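Local coordinates for N-acylhomoserine lactone dependent regulatory protein (Burkholderia cenocepacia, PDB 5L10) that probably acts as a LuxR-family transcription factor that responds to N-acylhomoserine lactones and binds DNA, this chain being its autoinducer-binding domain, at residues A[27-32]-A[154-159]; A[36-41]-A[147-152]; A[84-89]-A[127-132]. All coordinates share one frame; numbering follows the deposited sequence.

In the fold
Interactions 1 and 2 knit together the helices on one side of the antiparallel sheet, and interaction 3 seats helix 80-87 on the other. The first two share helix 143-169, with centres about 9 Å apart, and touch where Leu156 CD1 lies 3.8 Å from Leu36 CD1. Interaction 3 is centred about 17 Å from interaction 1 and 19 Å from interaction 2. Leu132, in the strand of interaction 3 but pointing to the opposite face from Val131, touches interaction 1 (CD2 to Ser157 CA, 3.7 Å) and interaction 2 (CD1 to Cys41 SG, 4.0 Å). A glycerol about 4 Å from the Val131 side chain, probably from the crystallisation liquor, is consistent with interaction 3 bordering the family's lactone pocket.

Interaction 1. Residues A[27-32]-A[154-159]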
loop_
_atom_site.group_PDB
_atom_site.type_symbol
_atom_site.label_atom_id
_atom_site.label_comp_id
_atom_site.label_asym_id
_atom_site.label_seq_id
_atom_site.Cartn_x
_atom_site.Cartn_y
_atom_site.Cartn_z
ATOM N N PRO A 27 4.574 4.103 -16.753
ATOM C CA PRO A 27 6.024 4.214 -17.035
ATOM C C PRO A 27 6.855 4.591 -15.816
ATOM O O PRO A 27 7.965 4.063 -15.659
ATOM C CB PRO A 27 6.087 5.301 -18.117
ATOM C CG PRO A 27 4.814 5.145 -18.840
ATOM C CD PRO A 27 3.787 4.801 -17.790
ATOM N N PRO A 28 6.398 5.502 -14.938
ATOM C CA PRO A 28 7.194 5.744 -13.719
ATOM C C PRO A 28 7.376 4.505 -12.864
ATOM O O PRO A 28 8.484 4.255 -12.371
ATOM C CB PRO A 28 6.393 6.825 -12.982
ATOM C CG PRO A 28 5.663 7.528 -14.038
ATOM C CD PRO A 28 5.286 6.470 -15.033
ATOM N N ILE A 29 6.318 3.715 -12.671
ATOM C CA ILE A 29 6.425 2.530 -11.827
ATOM C C ILE A 29 7.300 1.477 -12.494
ATOM O O ILE A 29 8.100 0.803 -11.833
ATOM C CB ILE A 29 5.025 1.982 -11.497
ATOM C CG1 ILE A 29 4.185 3.051 -10.791
ATOM C CG2 ILE A 29 5.130 0.737 -10.636
ATOM C CD1 ILE A 29 2.746 2.646 -10.563
ATOM N N ALA A 30 7.173 1.322 -13.813
ATOM C CA ALA A 30 8.000 0.352 -14.525
ATOM C C ALA A 30 9.462 0.785 -14.553
ATOM O O ALA A 30 10.365 -0.053 -14.435
ATOM C CB ALA A 30 7.468 0.149 -15.943
ATOM N N ALA A 31 9.718 2.087 -14.704
ATOM C CA ALA A 31 11.094 2.570 -14.689
ATOM C C ALA A 31 11.737 2.366 -13.323
ATOM O O ALA A 31 12.923 2.022 -13.233
ATOM C CB ALA A 31 11.142 4.042 -15.099
ATOM N N ALA A 32 10.971 2.560 -12.246
ATOM C CA ALA A 32 11.513 2.326 -10.910
ATOM C C ALA A 32 11.794 0.844 -10.682
ATOM O O ALA A 32 12.857 0.480 -10.164
ATOM C CB ALA A 32 10.552 2.864 -9.850
ATOM N N ALA A 154 7.683 -2.239 -1.277
ATOM C CA ALA A 154 6.493 -1.744 -0.594
ATOM C C ALA A 154 6.098 -0.373 -1.121
ATOM O O ALA A 154 4.921 -0.107 -1.391
ATOM C CB ALA A 154 6.751 -1.683 0.910
ATOM N N SER A 155 7.081 0.513 -1.268
ATOM C CA SER A 155 6.831 1.834 -1.830
ATOM C C SER A 155 6.164 1.729 -3.199
ATOM O O SER A 155 5.111 2.330 -3.437
ATOM C CB SER A 155 8.147 2.605 -1.910
ATOM O OG SER A 155 7.948 3.910 -2.404
ATOM N N LEU A 156 6.757 0.947 -4.108
ATOM C CA LEU A 156 6.186 0.783 -5.444
ATOM C C LEU A 156 4.796 0.168 -5.387
ATOM O O LEU A 156 3.923 0.501 -6.199
ATOM C CB LEU A 156 7.096 -0.090 -6.306
ATOM C CG LEU A 156 8.291 0.593 -6.954
ATOM C CD1 LEU A 156 9.022 -0.388 -7.860
ATOM C CD2 LEU A 156 7.801 1.795 -7.731
ATOM N N SER A 157 4.582 -0.752 -4.447
ATOM C CA SER A 157 3.292 -1.419 -4.332
ATOM C C SER A 157 2.204 -0.438 -3.916
ATOM O O SER A 157 1.102 -0.439 -4.475
ATOM C CB SER A 157 3.399 -2.568 -3.337
ATOM O OG SER A 157 2.147 -3.189 -3.175
ATOM N N HIS A 158 2.495 0.404 -2.922
ATOM C CA HIS A 158 1.564 1.464 -2.556
ATOM C C HIS A 158 1.314 2.394 -3.734
ATOM O O HIS A 158 0.181 2.832 -3.959
ATOM C CB HIS A 158 2.105 2.247 -1.357
ATOM C CG HIS A 158 1.413 3.555 -1.119
ATOM N ND1 HIS A 158 1.685 4.688 -1.856
ATOM C CD2 HIS A 158 0.470 3.915 -0.215
ATOM C CE1 HIS A 158 0.935 5.687 -1.424
ATOM N NE2 HIS A 158 0.189 5.244 -0.428
ATOM N N ALA A 159 2.361 2.701 -4.499
ATOM C CA ALA A 159 2.220 3.621 -5.622
ATOM C C ALA A 159 1.317 3.044 -6.702
ATOM O O ALA A 159 0.503 3.765 -7.290
ATOM C CB ALA A 159 3.594 3.959 -6.199
#
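Ile29 and Leu156 lie alongside each other with their side chains running in opposite directions, and they carry the contact between helix 22-35 and helix 143-169. The two segments are nearly antiparallel, at 166°, with their axes 10.6 Å apart. Isoleucine suits its place because its branches do separate work. The CG2 methyl, anti to the backbone N, meets Leu156 CD2 at 4.1 Å. The other branch is extended (chi2 174°) and carries CD1 out to the neighbouring helix until it lies 4.1 Å from Ala159 O, a van der Waals approach to the backbone. One turn further on, Ala32 points its methyl at the same leucine: CB is 3.6 Å from Leu156 CD2. A residue this small lets the branched end of Leu156 come up against the helix surface, so that CD2 meets both Ile29 and Ala32. Ala159, a turn beyond Leu156, points its small CB toward helix 22-35, which keeps its side chain from blocking the approach of Ile29 CD1 to its carbonyl group. On other sides, helix 143-169 meets Phe13 and Leu16 of helix 3-16 through Ala159, and His158 packs its ring against His120 of the second subunit. Between the helices the side-chain chemistry is wholly apolar, while amides such as Ala32 N and Ala159 N are bonded within their own helices; shape and burial, rather than directional bonds, therefore set how these two helices fit.

Interaction 2. Residues A[36-41]-A[147-152]; sequences LGFRYC and SRLRAP
Leu149 overlaps two side chains at once, sending CD1 to the ring of Phe38 and CD2 to Leu36. Leu149 CG is anti to the carbonyl carbon (chi1 -82°) and chi2 is extended (-177°), carrying the methyl fork to both. The phenyl ring comes from the opposite direction and meets the leucine with its far end: CZ is 4.0 Å from Leu149 CD1, and the methyl approaches the ring obliquely. Leu36 instead runs past Leu149 in the reverse sense, so that Leu36 CD2 and Leu149 CD2 lie 4.2 Å apart. The second methyl of Leu36 serves another partner, CD1 resting 4.0 Å from CB of the Pro152 ring. Leu36 suits its place because its two methyls reach Leu149 and Pro152, residues three apart on the helix. Pro152 offers a compact apolar surface and, having no amide hydrogen, sits where the helix is kinked and the regular backbone bonding lapses. The contact lies at the joint between helix 22-35 and the first strand, 40-46, of the antiparallel sheet in this autoinducer-binding domain. Leu36 is followed by Gly37, whose positive phi (104°) closes the helix in a Schellman motif; glycine suits the turn because a CB there would press on the preceding carbonyl oxygen. The chain then delivers Phe38 between helix and sheet, where it also packs on Leu134 and Cys153. Arg39 and Tyr40 form a classic beta bulge opposite Val135, and the CG of Arg39 stands 3.5 Å above the plane of the Tyr40 ring, over its centre. Further along, Cys41 N is hydrogen-bonded to Asn61 OD1. The helical segment also meets the second subunit: Ser147 OG is hydrogen-bonded to His10 NE2 of that subunit, and Pro152, besides meeting Leu36, packs on its Leu6.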
loop_
_atom_site.group_PDB
_atom_site.type_symbol
_atom_site.label_atom_id
_atom_site.label_comp_id
_atom_site.label_asym_id
_atom_site.label_seq_id
_atom_site.Cartn_x
_atom_site.Cartn_y
_atom_site.Cartn_z
ATOM N N LEU A 36 15.376 -1.153 -9.919
ATOM C CA LEU A 36 15.561 -2.063 -8.798
ATOM C C LEU A 36 15.974 -3.462 -9.235
ATOM O O LEU A 36 16.155 -4.331 -8.376
ATOM C CB LEU A 36 14.276 -2.146 -7.968
ATOM C CG LEU A 36 13.836 -0.862 -7.263
ATOM C CD1 LEU A 36 12.499 -1.060 -6.569
ATOM C CD2 LEU A 36 14.898 -0.424 -6.268
ATOM N N GLY A 37 16.115 -3.705 -10.539
ATOM C CA GLY A 37 16.552 -4.989 -11.042
ATOM C C GLY A 37 15.473 -5.862 -11.648
ATOM O O GLY A 37 15.780 -6.979 -12.081
ATOM N N PHE A 38 14.226 -5.399 -11.691
ATOM C CA PHE A 38 13.121 -6.188 -12.230
ATOM C C PHE A 38 12.922 -5.817 -13.694
ATOM O O PHE A 38 12.486 -4.704 -14.004
ATOM C CB PHE A 38 11.840 -5.950 -11.433
ATOM C CG PHE A 38 11.945 -6.335 -9.991
ATOM C CD1 PHE A 38 11.852 -7.662 -9.608
ATOM C CD2 PHE A 38 12.134 -5.369 -9.015
ATOM C CE1 PHE A 38 11.947 -8.021 -8.279
ATOM C CE2 PHE A 38 12.231 -5.721 -7.685
ATOM C CZ PHE A 38 12.137 -7.047 -7.315
ATOM N N ARG A 39 13.230 -6.754 -14.591
ATOM C CA ARG A 39 13.085 -6.481 -16.017
ATOM C C ARG A 39 11.628 -6.252 -16.394
ATOM O O ARG A 39 11.325 -5.424 -17.261
ATOM C CB ARG A 39 13.666 -7.633 -16.835
ATOM C CG ARG A 39 13.186 -7.642 -18.268
ATOM C CD ARG A 39 14.119 -8.388 -19.170
ATOM N NE ARG A 39 13.626 -8.386 -20.540
ATOM C CZ ARG A 39 14.380 -8.654 -21.598
ATOM N NH1 ARG A 39 15.664 -8.935 -21.438
ATOM N NH2 ARG A 39 13.851 -8.632 -22.814
ATOM N N TYR A 40 10.713 -6.965 -15.746
ATOM C CA TYR A 40 9.305 -6.947 -16.113
ATOM C C TYR A 40 8.451 -6.412 -14.971
ATOM O O TYR A 40 8.665 -6.752 -13.802
ATOM C CB TYR A 40 8.839 -8.337 -16.496
ATOM C CG TYR A 40 9.513 -8.892 -17.727
ATOM C CD1 TYR A 40 9.228 -8.381 -18.985
ATOM C CD2 TYR A 40 10.414 -9.949 -17.636
ATOM C CE1 TYR A 40 9.830 -8.896 -20.118
ATOM C CE2 TYR A 40 11.012 -10.476 -18.764
ATOM C CZ TYR A 40 10.718 -9.942 -20.001
ATOM O OH TYR A 40 11.316 -10.454 -21.127
ATOM N N CYS A 41 7.472 -5.585 -15.327
ATOM C CA CYS A 41 6.566 -4.964 -14.370
ATOM C C CYS A 41 5.154 -5.061 -14.922
ATOM O O CYS A 41 4.858 -4.488 -15.975
ATOM C CB CYS A 41 6.952 -3.504 -14.118
ATOM S SG CYS A 41 5.744 -2.585 -13.162
ATOM N N SER A 147 15.590 -8.817 1.860
ATOM C CA SER A 147 15.529 -7.966 3.045
ATOM C C SER A 147 15.715 -6.496 2.688
ATOM O O SER A 147 14.975 -5.634 3.176
ATOM C CB SER A 147 16.584 -8.414 4.056
ATOM O OG SER A 147 16.798 -7.425 5.045
ATOM N N ARG A 148 16.686 -6.192 1.827
ATOM C CA ARG A 148 16.958 -4.806 1.470
ATOM C C ARG A 148 15.940 -4.237 0.489
ATOM O O ARG A 148 15.800 -3.011 0.405
ATOM C CB ARG A 148 18.377 -4.683 0.902
ATOM C CG ARG A 148 18.446 -4.382 -0.580
ATOM C CD ARG A 148 19.336 -5.378 -1.300
ATOM N NE ARG A 148 19.336 -5.170 -2.745
ATOM C CZ ARG A 148 20.406 -4.824 -3.453
ATOM N NH1 ARG A 148 21.576 -4.655 -2.851
ATOM N NH2 ARG A 148 20.307 -4.658 -4.766
ATOM N N LEU A 149 15.209 -5.089 -0.229
ATOM C CA LEU A 149 14.235 -4.636 -1.217
ATOM C C LEU A 149 12.814 -4.543 -0.678
ATOM O O LEU A 149 11.928 -4.099 -1.415
ATOM C CB LEU A 149 14.233 -5.567 -2.432
ATOM C CG LEU A 149 15.305 -5.356 -3.498
ATOM C CD1 LEU A 149 15.080 -6.319 -4.645
ATOM C CD2 LEU A 149 15.286 -3.921 -3.991
ATOM N N ARG A 150 12.570 -4.950 0.569
ATOM C CA ARG A 150 11.210 -4.923 1.100
ATOM C C ARG A 150 10.643 -3.511 1.095
ATOM O O ARG A 150 9.576 -3.259 0.523
ATOM C CB ARG A 150 11.180 -5.507 2.513
ATOM C CG ARG A 150 11.116 -7.012 2.542
ATOM C CD ARG A 150 10.589 -7.517 3.870
ATOM N NE ARG A 150 10.528 -8.973 3.884
ATOM C CZ ARG A 150 11.507 -9.754 4.326
ATOM N NH1 ARG A 150 12.622 -9.218 4.808
ATOM N NH2 ARG A 150 11.368 -11.073 4.295
ATOM N N ALA A 151 11.346 -2.573 1.730
ATOM C CA ALA A 151 10.873 -1.190 1.775
ATOM C C ALA A 151 10.704 -0.574 0.391
ATOM O O ALA A 151 9.650 0.039 0.143
ATOM C CB ALA A 151 11.810 -0.353 2.650
ATOM N N PRO A 152 11.664 -0.675 -0.541
ATOM C CA PRO A 152 11.417 -0.101 -1.876
ATOM C C PRO A 152 10.258 -0.754 -2.608
ATOM O O PRO A 152 9.445 -0.052 -3.221
ATOM C CB PRO A 152 12.750 -0.323 -2.604
ATOM C CG PRO A 152 13.754 -0.424 -1.516
ATOM C CD PRO A 152 13.055 -1.145 -0.413
#

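Interaction 3. Residues A[84-89]-A[127-132]; sequences RVASQP and GNLGVL
Val85 and Val131 cross at an angle, joining the C-terminal part of helix 80-87 to strand 129-136 in the layered helix-sheet-helix fold of the autoinducer-binding domain. They meet through single methyls, Val85 CG2 being 3.6 Å from Val131 CG2. Val85 turns that methyl into the gap between its own backbone N and carbonyl carbon, while Val131 keeps CG2 beside its N, with CG1 anti to it (chi1 174°). Beta-branched valine suits both places, at home in a strand and giving a short, stiff apolar surface on the helix. Leu129 and Val131, two residues apart, point at the helix from the same face of the sheet, and Gly130 between them is joined to Gly122 by backbone hydrogen bonding. Ile82, one helical turn before Ala86, packs on both strand residues. A glycerol close to Val131, probably from the crystallisation liquor, is consistent with a pocket here, as in LuxR relatives, which hold the lactone between sheet and helices. Ala86, also near Arg125 of the second subunit, is small enough to admit Leu129, whose CG, anti to its own backbone N (chi1 176°), extends the side chain toward the helix; Leu129 CD2 ends 3.6 Å from Ala86 CB.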
loop_
_atom_site.group_PDB
_atom_site.type_symbol
_atom_site.label_atom_id
_atom_site.label_comp_id
_atom_site.label_asym_id
_atom_site.label_seq_id
_atom_site.Cartn_x
_atom_site.Cartn_y
_atom_site.Cartn_z
ATOM N N ARG A 84 -2.833 -16.581 -4.169
ATOM C CA ARG A 84 -1.978 -16.388 -3.008
ATOM C C ARG A 84 -1.992 -14.948 -2.506
ATOM O O ARG A 84 -1.992 -14.721 -1.292
ATOM C CB ARG A 84 -0.548 -16.832 -3.325
ATOM C CG ARG A 84 -0.411 -18.345 -3.471
ATOM C CD ARG A 84 1.035 -18.774 -3.650
ATOM N NE ARG A 84 1.864 -18.393 -2.512
ATOM C CZ ARG A 84 3.188 -18.499 -2.495
ATOM N NH1 ARG A 84 3.824 -18.972 -3.558
ATOM N NH2 ARG A 84 3.874 -18.128 -1.420
ATOM N N VAL A 85 -2.019 -13.963 -3.407
ATOM C CA VAL A 85 -2.058 -12.572 -2.961
ATOM C C VAL A 85 -3.460 -12.132 -2.556
ATOM O O VAL A 85 -3.599 -11.179 -1.781
ATOM C CB VAL A 85 -1.520 -11.611 -4.037
ATOM C CG1 VAL A 85 -0.144 -12.056 -4.505
ATOM C CG2 VAL A 85 -2.483 -11.515 -5.202
ATOM N N ALA A 86 -4.504 -12.796 -3.054
ATOM C CA ALA A 86 -5.858 -12.386 -2.704
ATOM C C ALA A 86 -6.234 -12.816 -1.293
ATOM O O ALA A 86 -7.122 -12.213 -0.682
ATOM C CB ALA A 86 -6.862 -12.955 -3.704
ATOM N N SER A 87 -5.584 -13.851 -0.762
ATOM C CA SER A 87 -5.978 -14.396 0.531
ATOM C C SER A 87 -5.233 -13.764 1.697
ATOM O O SER A 87 -5.748 -13.763 2.821
ATOM C CB SER A 87 -5.757 -15.911 0.552
ATOM O OG SER A 87 -4.403 -16.228 0.275
ATOM N N GLN A 88 -4.046 -13.225 1.457
ATOM C CA GLN A 88 -3.171 -12.703 2.492
ATOM C C GLN A 88 -2.705 -11.301 2.132
ATOM O O GLN A 88 -2.637 -10.943 0.948
ATOM C CB GLN A 88 -1.960 -13.626 2.686
ATOM C CG GLN A 88 -1.079 -13.752 1.463
ATOM C CD GLN A 88 0.357 -13.408 1.764
ATOM O OE1 GLN A 88 0.816 -13.558 2.896
ATOM N NE2 GLN A 88 1.078 -12.933 0.757
ATOM N N PRO A 89 -2.372 -10.478 3.134
ATOM C CA PRO A 89 -1.943 -9.102 2.856
ATOM C C PRO A 89 -0.471 -8.933 2.511
ATOM O O PRO A 89 -0.105 -7.861 2.012
ATOM C CB PRO A 89 -2.264 -8.359 4.169
ATOM C CG PRO A 89 -2.860 -9.390 5.112
ATOM C CD PRO A 89 -2.483 -10.731 4.578
ATOM N N GLY A 127 -14.081 -3.132 -3.837
ATOM C CA GLY A 127 -13.803 -4.544 -3.696
ATOM C C GLY A 127 -12.944 -5.141 -4.789
ATOM O O GLY A 127 -12.688 -6.351 -4.758
ATOM N N ASN A 128 -12.492 -4.340 -5.749
ATOM C CA ASN A 128 -11.640 -4.859 -6.805
ATOM C C ASN A 128 -10.270 -5.235 -6.251
ATOM O O ASN A 128 -9.811 -4.698 -5.240
ATOM C CB ASN A 128 -11.486 -3.829 -7.923
ATOM C CG ASN A 128 -12.808 -3.447 -8.545
ATOM O OD1 ASN A 128 -13.692 -4.286 -8.719
ATOM N ND2 ASN A 128 -12.957 -2.170 -8.877
ATOM N N LEU A 129 -9.619 -6.174 -6.926
ATOM C CA LEU A 129 -8.281 -6.624 -6.563
ATOM C C LEU A 129 -7.296 -6.138 -7.615
ATOM O O LEU A 129 -7.486 -6.394 -8.812
ATOM C CB LEU A 129 -8.226 -8.147 -6.439
ATOM C CG LEU A 129 -6.843 -8.736 -6.153
ATOM C CD1 LEU A 129 -6.265 -8.185 -4.847
ATOM C CD2 LEU A 129 -6.868 -10.250 -6.118
ATOM N N GLY A 130 -6.262 -5.431 -7.172
ATOM C CA GLY A 130 -5.175 -5.008 -8.031
ATOM C C GLY A 130 -3.880 -5.664 -7.576
ATOM O O GLY A 130 -3.557 -5.661 -6.386
ATOM N N VAL A 131 -3.163 -6.240 -8.536
ATOM C CA VAL A 131 -1.968 -7.025 -8.257
ATOM C C VAL A 131 -0.804 -6.408 -9.014
ATOM O O VAL A 131 -0.823 -6.352 -10.250
ATOM C CB VAL A 131 -2.157 -8.496 -8.654
ATOM C CG1 VAL A 131 -0.851 -9.256 -8.490
ATOM C CG2 VAL A 131 -3.257 -9.122 -7.818
ATOM N N LEU A 132 0.205 -5.950 -8.275
ATOM C CA LEU A 132 1.467 -5.524 -8.862
ATOM C C LEU A 132 2.441 -6.689 -8.819
ATOM O O LEU A 132 2.633 -7.305 -7.766
ATOM C CB LEU A 132 2.058 -4.325 -8.118
ATOM C CG LEU A 132 3.454 -3.905 -8.601
ATOM C CD1 LEU A 132 3.396 -3.270 -9.992
ATOM C CD2 LEU A 132 4.125 -2.972 -7.604
#